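Local coordinates for protein geranyltranstransferase (Legionella pneumophila subsp. pneumophila, PDB 3LOM) that probably synthesises farnesyl or geranylgeranyl diphosphate by condensing isoprenoid diphosphates with the aid of magnesium, at residues I65-G70 and A202-V207; Q180-H185 and I222-Q227. All coordinates share one frame; numbering follows the deposited sequence.

Contact 1: I65-G70 and A202-V207; sequences IDVDQG and AAQHEV
I65 and V67 on one side meet A203 and Q204 on the other, and Q204 takes part in both the apolar and the polar approach. Among the apolar contacts, V67 CG2 lies 3.7 Å from A203 CB. A chi1 of 69° puts V67 CG1 between the backbone N and the carbonyl carbon and leaves CG2 anti to N, the branch that reaches A203. I65 and Q204 instead run past each other in opposite senses, with I65 CD1 3.7 Å from Q204 CG.

The 65-70 segment is the turn from helix 53-64 into helix 69-91. D66, with positive phi, is the C-prime residue of a Schellman motif closing helix 53-64: the N atoms of D66 and V67 turn back to carbonyls of its last turn. D68 then N-caps helix 69-91 through a weak bond from G70 N to D68 OD1, 3.4 Å long with an angle of 126° at the hydrogen. The partner segment is the loop from helix 178-201 to helix 209-236.

The polar approach brings Q204 NE2 to 2.9 Å from I65 O. The length would suit a hydrogen bond but the angle is poor, which makes this a close polar pair only. A bend at chi2 (-79°) of Q204 points NE2 at the I65 carbonyl and OE1 at the V67 side chain. There V67 CG2 lies 3.5 Å from Q204 OE1, a van der Waals contact of a methyl with an amide oxygen, the two side chains slanting across one another. D66 OD1 forms a salt bridge with K287 NZ, outside the two segments, while I65 also packs on V200 and I211.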
ATOM      1  N   ILE A  65       4.451   9.438 -26.803  1.00 62.32           N
ATOM      2  CA  ILE A  65       3.879  10.765 -26.567  1.00 70.73           C
ATOM      3  C   ILE A  65       4.898  11.755 -25.983  1.00 71.89           C
ATOM      4  O   ILE A  65       4.520  12.784 -25.406  1.00 77.10           O
ATOM      5  CB  ILE A  65       2.557  10.712 -25.734  1.00 75.51           C
ATOM      6  CG1 ILE A  65       2.788  10.147 -24.324  1.00 66.95           C
ATOM      7  CG2 ILE A  65       1.496   9.916 -26.488  1.00 69.44           C
ATOM      8  CD1 ILE A  65       1.599  10.318 -23.401  1.00 62.47           C
ATOM      9  N   ASP A  66       6.181  11.426 -26.152  1.00 73.10           N
ATOM     10  CA  ASP A  66       7.319  12.317 -25.853  1.00 76.42           C
ATOM     11  C   ASP A  66       7.334  12.955 -24.453  1.00 75.59           C
ATOM     12  O   ASP A  66       7.636  14.145 -24.308  1.00 74.62           O
ATOM     13  CB  ASP A  66       7.457  13.399 -26.940  1.00 76.38           C
ATOM     14  CG  ASP A  66       7.614  12.816 -28.332  1.00 83.50           C
ATOM     15  OD1 ASP A  66       6.832  13.207 -29.221  1.00 89.22           O
ATOM     16  OD2 ASP A  66       8.509  11.966 -28.539  1.00 82.05           O
ATOM     17  N   VAL A  67       7.008  12.173 -23.428  1.00 74.76           N
ATOM     18  CA  VAL A  67       7.072  12.683 -22.056  1.00 77.65           C
ATOM     19  C   VAL A  67       8.500  12.532 -21.501  1.00 69.45           C
ATOM     20  O   VAL A  67       9.261  11.668 -21.955  1.00 57.22           O
ATOM     21  CB  VAL A  67       5.960  12.068 -21.137  1.00 81.68           C
ATOM     22  CG1 VAL A  67       6.209  10.607 -20.872  1.00 83.73           C
ATOM     23  CG2 VAL A  67       5.808  12.856 -19.832  1.00 82.40           C
ATOM     24  N   ASP A  68       8.855  13.410 -20.562  1.00 66.69           N
ATOM     25  CA  ASP A  68      10.197  13.475 -19.980  1.00 74.53           C
ATOM     26  C   ASP A  68      10.640  12.131 -19.408  1.00 72.87           C
ATOM     27  O   ASP A  68       9.872  11.462 -18.709  1.00 77.57           O
ATOM     28  CB  ASP A  68      10.250  14.561 -18.900  1.00 73.66           C
ATOM     29  CG  ASP A  68      11.654  14.800 -18.377  1.00 83.10           C
ATOM     30  OD1 ASP A  68      11.853  14.704 -17.147  1.00 87.26           O
ATOM     31  OD2 ASP A  68      12.557  15.077 -19.194  1.00 93.45           O
ATOM     32  N   GLN A  69      11.872  11.739 -19.723  1.00 67.41           N
ATOM     33  CA  GLN A  69      12.398  10.445 -19.299  1.00 62.42           C
ATOM     34  C   GLN A  69      12.667  10.352 -17.796  1.00 57.21           C
ATOM     35  O   GLN A  69      12.689   9.256 -17.245  1.00 55.88           O
ATOM     36  CB  GLN A  69      13.633  10.056 -20.111  1.00 62.03           C
ATOM     37  CG  GLN A  69      13.292   9.498 -21.488  1.00 58.18           C
ATOM     38  CD  GLN A  69      14.162   8.310 -21.875  1.00 83.37           C
ATOM     39  OE1 GLN A  69      14.437   7.428 -21.055  1.00 84.65           O
ATOM     40  NE2 GLN A  69      14.585   8.274 -23.133  1.00 86.04           N
ATOM     41  N   GLY A  70      12.857  11.503 -17.151  1.00 62.30           N
ATOM     42  CA  GLY A  70      12.939  11.602 -15.692  1.00 61.92           C
ATOM     43  C   GLY A  70      11.641  11.186 -15.021  1.00 67.08           C
ATOM     44  O   GLY A  70      11.659  10.418 -14.053  1.00 73.10           O
ATOM     45  N   ALA A 202      -1.633  10.229 -18.103  1.00 59.77           N
ATOM     46  CA  ALA A 202      -1.976  11.251 -17.116  1.00 61.63           C
ATOM     47  C   ALA A 202      -0.859  12.284 -16.899  1.00 65.19           C
ATOM     48  O   ALA A 202      -1.024  13.227 -16.121  1.00 67.43           O
ATOM     49  CB  ALA A 202      -2.392  10.601 -15.798  1.00 58.88           C
ATOM     50  N   ALA A 203       0.264  12.107 -17.596  1.00 69.09           N
ATOM     51  CA  ALA A 203       1.361  13.079 -17.583  1.00 72.12           C
ATOM     52  C   ALA A 203       1.103  14.292 -18.487  1.00 79.77           C
ATOM     53  O   ALA A 203       1.733  15.338 -18.313  1.00 83.20           O
ATOM     54  CB  ALA A 203       2.664  12.413 -17.964  1.00 60.06           C
ATOM     55  N   GLN A 204       0.183  14.152 -19.444  1.00 83.48           N
ATOM     56  CA  GLN A 204      -0.127  15.236 -20.385  1.00 87.56           C
ATOM     57  C   GLN A 204      -1.507  15.848 -20.138  1.00 92.86           C
ATOM     58  O   GLN A 204      -2.425  15.173 -19.665  1.00 91.85           O
ATOM     59  CB  GLN A 204      -0.022  14.769 -21.842  1.00 85.75           C
ATOM     60  CG  GLN A 204       1.039  13.712 -22.126  1.00 93.51           C
ATOM     61  CD  GLN A 204       2.448  14.270 -22.233  1.00 96.72           C
ATOM     62  OE1 GLN A 204       3.077  14.612 -21.229  1.00 89.67           O
ATOM     63  NE2 GLN A 204       2.962  14.338 -23.456  1.00 95.76           N
ATOM     64  N   HIS A 205      -1.639  17.129 -20.478  1.00 98.57           N
ATOM     65  CA  HIS A 205      -2.861  17.890 -20.235  1.00102.07           C
ATOM     66  C   HIS A 205      -3.918  17.647 -21.313  1.00102.77           C
ATOM     67  O   HIS A 205      -5.081  17.374 -21.000  1.00 99.78           O
ATOM     68  CB  HIS A 205      -2.530  19.384 -20.115  1.00104.88           C
ATOM     69  CG  HIS A 205      -3.679  20.231 -19.660  1.00107.96           C
ATOM     70  ND1 HIS A 205      -4.371  19.984 -18.494  1.00106.49           N
ATOM     71  CD2 HIS A 205      -4.239  21.338 -20.202  1.00111.26           C
ATOM     72  CE1 HIS A 205      -5.319  20.893 -18.346  1.00113.20           C
ATOM     73  NE2 HIS A 205      -5.260  21.727 -19.369  1.00117.11           N
ATOM     74  N   GLU A 206      -3.507  17.745 -22.577  1.00105.17           N
ATOM     75  CA  GLU A 206      -4.430  17.649 -23.711  1.00106.88           C
ATOM     76  C   GLU A 206      -4.012  16.553 -24.690  1.00104.92           C
ATOM     77  O   GLU A 206      -3.665  16.845 -25.839  1.00106.24           O
ATOM     78  CB  GLU A 206      -4.529  18.994 -24.455  1.00108.22           C
ATOM     79  CG  GLU A 206      -4.876  20.219 -23.601  1.00121.21           C
ATOM     80  CD  GLU A 206      -6.373  20.415 -23.396  1.00132.93           C
ATOM     81  OE1 GLU A 206      -6.924  21.382 -23.962  1.00133.98           O
ATOM     82  OE2 GLU A 206      -6.999  19.610 -22.671  1.00134.98           O
ATOM     83  N   VAL A 207      -4.043  15.300 -24.240  1.00100.52           N
ATOM     84  CA  VAL A 207      -3.781  14.166 -25.135  1.00 94.98           C
ATOM     85  C   VAL A 207      -5.020  13.913 -25.983  1.00 92.93           C
ATOM     86  O   VAL A 207      -6.147  14.022 -25.488  1.00 94.11           O
ATOM     87  CB  VAL A 207      -3.443  12.853 -24.387  1.00 95.38           C
ATOM     88  CG1 VAL A 207      -2.327  12.113 -25.118  1.00 82.77           C
ATOM     89  CG2 VAL A 207      -3.060  13.111 -22.936  1.00 93.88           C
TER

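Contact 2: Q180-H185 and I222-Q227; sequences QLREIH and IGLVFQ
L224, H185 and Q227 bury the most surface here, and H185 and Q227 form a stacked pair. Q227 CG sits over the centre of the H185 imidazole, 3.3 Å from the ring centroid and 9° off its normal, which meets the criteria of a CH-pi contact. The Q227 amide, in a plane 15° from that of the ring, is an offset stack beyond the ND1-CE1 edge of H185. Anti placement of Q227 CG to the backbone N (chi1 -160°) carries the chain out to the ring, and a bend at chi2 then sets the amide past that edge, with Q227 NE2 3.5 Å from H185 CE1. Beyond the pair, H185 touches D167 and Q227 touches T189.

L224 meets the end of R182. Its CD2 lies 3.5 Å from R182 NH1. L224 CD1 stands 4.3 Å above one face of the R182 guanidinium, offset toward its rim. This is an aliphatic contact with a flat cation, and H273 of helix 263-279 touches both side chains.

Helices 178-201 and 209-236 are successive helices of the all-alpha isoprenoid synthase fold, joined by the 202-208 connection and packed here where their local segments cross steeply. Q227 lies shortly before, on the same helix, the second aspartate-rich motif, which in relatives of this family binds magnesium and substrate diphosphate, consistent with a place beside the active-site cavity.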
ATOM      1  N   GLN A 180     -15.808 -15.573 -16.874  1.00 69.36           N
ATOM      2  CA  GLN A 180     -15.273 -15.400 -15.520  1.00 64.64           C
ATOM      3  C   GLN A 180     -13.747 -15.405 -15.510  1.00 62.90           C
ATOM      4  O   GLN A 180     -13.125 -14.577 -14.844  1.00 60.53           O
ATOM      5  CB  GLN A 180     -15.785 -16.501 -14.592  1.00 57.10           C
ATOM      6  CG  GLN A 180     -17.255 -16.412 -14.245  1.00 72.86           C
ATOM      7  CD  GLN A 180     -17.830 -17.750 -13.822  1.00 83.13           C
ATOM      8  OE1 GLN A 180     -17.594 -18.775 -14.468  1.00 63.10           O
ATOM      9  NE2 GLN A 180     -18.599 -17.748 -12.737  1.00 83.62           N
ATOM     10  N   LEU A 181     -13.167 -16.339 -16.265  1.00 58.80           N
ATOM     11  CA  LEU A 181     -11.725 -16.457 -16.442  1.00 57.39           C
ATOM     12  C   LEU A 181     -11.111 -15.179 -17.018  1.00 61.03           C
ATOM     13  O   LEU A 181     -10.051 -14.741 -16.572  1.00 64.39           O
ATOM     14  CB  LEU A 181     -11.403 -17.654 -17.343  1.00 57.73           C
ATOM     15  CG  LEU A 181      -9.941 -18.011 -17.617  1.00 54.69           C
ATOM     16  CD1 LEU A 181      -9.260 -18.555 -16.372  1.00 44.18           C
ATOM     17  CD2 LEU A 181      -9.867 -19.021 -18.746  1.00 69.56           C
ATOM     18  N   ARG A 182     -11.792 -14.579 -17.992  1.00 57.84           N
ATOM     19  CA  ARG A 182     -11.338 -13.329 -18.592  1.00 52.96           C
ATOM     20  C   ARG A 182     -11.420 -12.160 -17.611  1.00 56.00           C
ATOM     21  O   ARG A 182     -10.571 -11.267 -17.631  1.00 61.40           O
ATOM     22  CB  ARG A 182     -12.130 -13.024 -19.866  1.00 59.58           C
ATOM     23  CG  ARG A 182     -11.642 -13.795 -21.083  1.00 62.93           C
ATOM     24  CD  ARG A 182     -12.614 -13.676 -22.248  1.00 64.24           C
ATOM     25  NE  ARG A 182     -11.918 -13.631 -23.536  1.00 65.39           N
ATOM     26  CZ  ARG A 182     -11.398 -12.526 -24.077  1.00 63.63           C
ATOM     27  NH1 ARG A 182     -10.786 -12.592 -25.253  1.00 72.82           N
ATOM     28  NH2 ARG A 182     -11.486 -11.351 -23.452  1.00 54.83           N
ATOM     29  N   GLU A 183     -12.432 -12.181 -16.748  1.00 48.75           N
ATOM     30  CA  GLU A 183     -12.623 -11.132 -15.750  1.00 49.49           C
ATOM     31  C   GLU A 183     -11.583 -11.206 -14.622  1.00 47.35           C
ATOM     32  O   GLU A 183     -11.010 -10.185 -14.240  1.00 50.08           O
ATOM     33  CB  GLU A 183     -14.063 -11.174 -15.199  1.00 54.07           C
ATOM     34  CG  GLU A 183     -14.388 -10.174 -14.078  1.00 49.41           C
ATOM     35  CD  GLU A 183     -14.277  -8.704 -14.500  1.00 76.68           C
ATOM     36  OE1 GLU A 183     -14.091  -7.852 -13.600  1.00 67.67           O
ATOM     37  OE2 GLU A 183     -14.381  -8.391 -15.712  1.00 68.93           O
ATOM     38  N   ILE A 184     -11.354 -12.416 -14.112  1.00 44.02           N
ATOM     39  CA  ILE A 184     -10.362 -12.682 -13.072  1.00 47.75           C
ATOM     40  C   ILE A 184      -8.952 -12.198 -13.458  1.00 49.99           C
ATOM     41  O   ILE A 184      -8.303 -11.493 -12.676  1.00 52.39           O
ATOM     42  CB  ILE A 184     -10.378 -14.183 -12.662  1.00 51.71           C
ATOM     43  CG1 ILE A 184     -11.621 -14.473 -11.811  1.00 60.02           C
ATOM     44  CG2 ILE A 184      -9.126 -14.552 -11.881  1.00 41.70           C
ATOM     45  CD1 ILE A 184     -12.106 -15.911 -11.858  1.00 64.71           C
ATOM     46  N   HIS A 185      -8.513 -12.540 -14.671  1.00 48.22           N
ATOM     47  CA  HIS A 185      -7.207 -12.122 -15.187  1.00 44.58           C
ATOM     48  C   HIS A 185      -7.097 -10.624 -15.467  1.00 47.78           C
ATOM     49  O   HIS A 185      -6.016 -10.043 -15.319  1.00 52.57           O
ATOM     50  CB  HIS A 185      -6.839 -12.920 -16.437  1.00 44.55           C
ATOM     51  CG  HIS A 185      -6.506 -14.352 -16.157  1.00 50.52           C
ATOM     52  ND1 HIS A 185      -5.578 -14.729 -15.209  1.00 47.46           N
ATOM     53  CD2 HIS A 185      -6.967 -15.499 -16.708  1.00 48.95           C
ATOM     54  CE1 HIS A 185      -5.495 -16.048 -15.177  1.00 51.87           C
ATOM     55  NE2 HIS A 185      -6.319 -16.538 -16.086  1.00 63.20           N
ATOM     56  N   ILE A 222      -2.520  -6.883 -24.836  1.00 54.51           N
ATOM     57  CA  ILE A 222      -1.207  -7.368 -24.407  1.00 54.93           C
ATOM     58  C   ILE A 222      -1.263  -8.053 -23.022  1.00 53.31           C
ATOM     59  O   ILE A 222      -0.669  -9.113 -22.828  1.00 52.61           O
ATOM     60  CB  ILE A 222      -0.096  -6.269 -24.561  1.00 59.25           C
ATOM     61  CG1 ILE A 222       1.233  -6.886 -24.990  1.00 63.48           C
ATOM     62  CG2 ILE A 222       0.023  -5.345 -23.342  1.00 59.44           C
ATOM     63  CD1 ILE A 222       1.347  -7.082 -26.479  1.00 53.53           C
ATOM     64  N   GLY A 223      -2.034  -7.473 -22.099  1.00 54.72           N
ATOM     65  CA  GLY A 223      -2.244  -8.041 -20.767  1.00 52.91           C
ATOM     66  C   GLY A 223      -3.023  -9.342 -20.769  1.00 54.75           C
ATOM     67  O   GLY A 223      -2.810 -10.212 -19.919  1.00 55.36           O
ATOM     68  N   LEU A 224      -3.925  -9.470 -21.736  1.00 57.54           N
ATOM     69  CA  LEU A 224      -4.700 -10.683 -21.935  1.00 55.90           C
ATOM     70  C   LEU A 224      -3.841 -11.784 -22.548  1.00 50.25           C
ATOM     71  O   LEU A 224      -3.806 -12.906 -22.037  1.00 54.18           O
ATOM     72  CB  LEU A 224      -5.905 -10.377 -22.828  1.00 57.82           C
ATOM     73  CG  LEU A 224      -6.821 -11.483 -23.348  1.00 61.52           C
ATOM     74  CD1 LEU A 224      -7.438 -12.312 -22.222  1.00 61.95           C
ATOM     75  CD2 LEU A 224      -7.905 -10.862 -24.214  1.00 62.66           C
ATOM     76  N   VAL A 225      -3.138 -11.453 -23.627  1.00 46.77           N
ATOM     77  CA  VAL A 225      -2.356 -12.442 -24.381  1.00 51.63           C
ATOM     78  C   VAL A 225      -1.148 -13.032 -23.615  1.00 51.03           C
ATOM     79  O   VAL A 225      -0.764 -14.177 -23.868  1.00 55.55           O
ATOM     80  CB  VAL A 225      -1.965 -11.910 -25.801  1.00 50.09           C
ATOM     81  CG1 VAL A 225      -0.736 -11.010 -25.752  1.00 56.69           C
ATOM     82  CG2 VAL A 225      -1.787 -13.055 -26.789  1.00 49.52           C
ATOM     83  N   PHE A 226      -0.577 -12.270 -22.675  1.00 51.88           N
ATOM     84  CA  PHE A 226       0.510 -12.776 -21.815  1.00 55.04           C
ATOM     85  C   PHE A 226       0.032 -13.973 -20.998  1.00 56.37           C
ATOM     86  O   PHE A 226       0.728 -14.985 -20.882  1.00 57.48           O
ATOM     87  CB  PHE A 226       1.031 -11.698 -20.858  1.00 49.34           C
ATOM     88  CG  PHE A 226       1.846 -10.620 -21.520  1.00 57.73           C
ATOM     89  CD1 PHE A 226       2.440 -10.821 -22.767  1.00 51.06           C
ATOM     90  CD2 PHE A 226       2.042  -9.403 -20.875  1.00 41.63           C
ATOM     91  CE1 PHE A 226       3.191  -9.816 -23.365  1.00 62.80           C
ATOM     92  CE2 PHE A 226       2.793  -8.395 -21.461  1.00 50.56           C
ATOM     93  CZ  PHE A 226       3.372  -8.601 -22.705  1.00 66.26           C
ATOM     94  N   GLN A 227      -1.179 -13.841 -20.459  1.00 58.88           N
ATOM     95  CA  GLN A 227      -1.823 -14.887 -19.675  1.00 56.54           C
ATOM     96  C   GLN A 227      -2.250 -16.089 -20.513  1.00 57.14           C
ATOM     97  O   GLN A 227      -2.216 -17.227 -20.034  1.00 53.29           O
ATOM     98  CB  GLN A 227      -3.021 -14.303 -18.933  1.00 54.56           C
ATOM     99  CG  GLN A 227      -3.451 -15.127 -17.761  1.00 67.32           C
ATOM    100  CD  GLN A 227      -2.363 -15.299 -16.712  1.00 54.33           C
ATOM    101  OE1 GLN A 227      -1.665 -14.346 -16.354  1.00 68.04           O
ATOM    102  NE2 GLN A 227      -2.217 -16.523 -16.216  1.00 46.20           N
TER

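Leaving helix 53-64, the chain reaches 65-70, the first half of contact 1, and runs on through the helices from 69-91 to 160-169 before meeting contact 2 at 180-185 in helix 178-201. At 202-207 it closes contact 1, a loop with 131 residues between its ends. At 222-227 it closes contact 2, with 36 residues between. The segments alternate, so the contacts cross rather than nest. Their centres are 28 Å apart, and their nearest atoms about 16 Å. Contact 2 brings the start of helix 178-201 against the later half of helix 209-236, far from the loop that connects them, whereas contact 1 ties that loop to the turn joining helices 53-64 and 69-91.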